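Local coordinates for F-actin-capping protein subunit alpha (Dictyostelium discoideum, PDB 4AKR) that caps the fast-growing barbed ends of actin filaments independently of calcium, blocking subunit exchange there without severing the filaments, at residues C21-V26 against I93-T98. Residues are numbered along the deposited sequence; the frame is centred on the assembly and turned at random.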
loop_
_atom_site.group_PDB
_atom_site.type_symbol
_atom_site.label_atom_id
_atom_site.label_comp_id
_atom_site.label_asym_id
_atom_site.label_seq_id
_atom_site.Cartn_x
_atom_site.Cartn_y
_atom_site.Cartn_z
ATOM N N CYS A 21 7.511 -10.226 -3.337
ATOM C CA CYS A 21 7.078 -11.485 -3.938
ATOM C C CYS A 21 6.246 -11.372 -5.205
ATOM O O CYS A 21 5.842 -12.394 -5.754
ATOM C CB CYS A 21 6.280 -12.295 -2.919
ATOM S SG CYS A 21 7.218 -12.771 -1.476
ATOM N N GLU A 22 5.981 -10.150 -5.664
ATOM C CA GLU A 22 5.155 -9.945 -6.861
ATOM C C GLU A 22 5.900 -9.209 -7.964
ATOM O O GLU A 22 5.288 -8.717 -8.918
ATOM C CB GLU A 22 3.909 -9.140 -6.496
ATOM C CG GLU A 22 3.060 -9.744 -5.386
ATOM C CD GLU A 22 1.936 -8.817 -4.958
ATOM O OE1 GLU A 22 1.285 -8.195 -5.839
ATOM O OE2 GLU A 22 1.704 -8.717 -3.735
ATOM N N PHE A 23 7.221 -9.144 -7.818
ATOM C CA PHE A 23 8.083 -8.446 -8.751
ATOM C C PHE A 23 7.849 -8.895 -10.188
ATOM O O PHE A 23 7.649 -8.073 -11.077
ATOM C CB PHE A 23 9.551 -8.643 -8.342
ATOM C CG PHE A 23 10.505 -7.738 -9.065
ATOM C CD1 PHE A 23 10.398 -6.356 -8.942
ATOM C CD2 PHE A 23 11.469 -8.263 -9.918
ATOM C CE1 PHE A 23 11.237 -5.508 -9.667
ATOM C CE2 PHE A 23 12.307 -7.431 -10.641
ATOM C CZ PHE A 23 12.191 -6.048 -10.520
ATOM N N MET A 24 7.839 -10.197 -10.427
ATOM C CA MET A 24 7.621 -10.666 -11.777
ATOM C C MET A 24 6.242 -10.319 -12.345
ATOM O O MET A 24 6.123 -10.090 -13.549
ATOM C CB MET A 24 7.893 -12.163 -11.865
ATOM C CG MET A 24 9.393 -12.488 -11.823
ATOM S SD MET A 24 10.373 -11.441 -12.964
ATOM C CE MET A 24 10.312 -12.401 -14.485
ATOM N N GLU A 25 5.207 -10.276 -11.505
ATOM C CA GLU A 25 3.884 -9.917 -12.012
ATOM C C GLU A 25 3.933 -8.460 -12.466
ATOM O O GLU A 25 3.327 -8.087 -13.467
ATOM C CB GLU A 25 2.796 -10.079 -10.940
ATOM C CG GLU A 25 2.299 -11.503 -10.708
ATOM C CD GLU A 25 3.243 -12.338 -9.878
ATOM O OE1 GLU A 25 4.005 -11.752 -9.081
ATOM O OE2 GLU A 25 3.215 -13.583 -10.001
ATOM N N VAL A 26 4.668 -7.637 -11.722
ATOM C CA VAL A 26 4.812 -6.230 -12.066
ATOM C C VAL A 26 5.721 -6.060 -13.291
ATOM O O VAL A 26 5.457 -5.216 -14.145
ATOM C CB VAL A 26 5.380 -5.424 -10.867
ATOM C CG1 VAL A 26 5.688 -3.988 -11.285
ATOM C CG2 VAL A 26 4.372 -5.433 -9.715
ATOM N N ILE A 93 18.550 -9.980 -13.498
ATOM C CA ILE A 93 17.405 -9.880 -14.382
ATOM C C ILE A 93 16.565 -11.149 -14.396
ATOM O O ILE A 93 15.338 -11.083 -14.428
ATOM C CB ILE A 93 17.852 -9.530 -15.812
ATOM C CG1 ILE A 93 18.468 -8.128 -15.811
ATOM C CG2 ILE A 93 16.669 -9.598 -16.759
ATOM C CD1 ILE A 93 18.981 -7.666 -17.142
ATOM N N LYS A 94 17.223 -12.299 -14.361
ATOM C CA LYS A 94 16.517 -13.572 -14.376
ATOM C C LYS A 94 16.208 -13.980 -12.947
ATOM O O LYS A 94 15.429 -14.899 -12.715
ATOM C CB LYS A 94 17.382 -14.655 -15.012
ATOM C CG LYS A 94 18.230 -14.189 -16.177
ATOM C CD LYS A 94 19.222 -15.275 -16.563
ATOM C CE LYS A 94 18.636 -16.225 -17.575
ATOM N NZ LYS A 94 18.545 -15.547 -18.901
ATOM N N GLN A 95 16.844 -13.295 -12.001
ATOM C CA GLN A 95 16.671 -13.568 -10.576
ATOM C C GLN A 95 17.097 -14.988 -10.215
ATOM O O GLN A 95 16.404 -15.695 -9.486
ATOM C CB GLN A 95 15.218 -13.310 -10.172
ATOM C CG GLN A 95 14.895 -11.821 -10.089
ATOM C CD GLN A 95 13.411 -11.512 -10.182
ATOM O OE1 GLN A 95 12.829 -11.503 -11.275
ATOM N NE2 GLN A 95 12.787 -11.260 -9.034
ATOM N N GLU A 96 18.254 -15.402 -10.723
ATOM C CA GLU A 96 18.753 -16.739 -10.447
ATOM C C GLU A 96 20.269 -16.785 -10.286
ATOM O O GLU A 96 21.001 -15.996 -10.888
ATOM C CB GLU A 96 18.314 -17.698 -11.559
ATOM C CG GLU A 96 18.960 -17.435 -12.909
ATOM C CD GLU A 96 18.295 -18.208 -14.042
ATOM O OE1 GLU A 96 17.203 -18.780 -13.820
ATOM O OE2 GLU A 96 18.859 -18.233 -15.158
ATOM N N VAL A 97 20.725 -17.713 -9.453
ATOM C CA VAL A 97 22.149 -17.906 -9.187
ATOM C C VAL A 97 22.794 -18.574 -10.389
ATOM O O VAL A 97 22.293 -19.574 -10.891
ATOM C CB VAL A 97 22.358 -18.801 -7.945
ATOM C CG1 VAL A 97 23.824 -19.193 -7.820
ATOM C CG2 VAL A 97 21.896 -18.064 -6.694
ATOM N N THR A 98 23.913 -18.023 -10.843
ATOM C CA THR A 98 24.613 -18.566 -12.002
ATOM C C THR A 98 26.001 -19.089 -11.668
ATOM O O THR A 98 26.693 -19.626 -12.538
ATOM C CB THR A 98 24.782 -17.502 -13.089
ATOM O OG1 THR A 98 25.673 -16.479 -12.618
ATOM C CG2 THR A 98 23.431 -16.891 -13.443
#
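Gln95, which together with Glu96 faces Asp91 in a G1 beta bulge where strands 86-91 and 96-102 of a beta hairpin meet, reaches across to Phe23 and Met24 in the first turn of helix 23-31. Its backbone is left-handed, as the first position of such a bulge usually is, and its side chain, extended beyond CG, carries the amide to the helix. Asp91 OD1 accepts a hydrogen bond from Lys94 N within the turn. The tighter half lies at Phe23, a buried ring also stacked on Tyr51 and edge-to-face with Phe48 of helix 44-55. With CG anti to the backbone N (chi1 -168°), the ring turns its CD2 to the Gln95 amide, whose plane stands almost perpendicular at 87°. Met24 forms the looser, solvent side: its exposed chain, bent at chi2 and chi3, runs past Gln95 in the opposite direction. Shortening Gln95 to alanine would take the amide away from both side chains and is likely to open a gap beside the ring, with the thioether freer to turn. Gln95 CD lies 3.8 Å from Phe23 CD2.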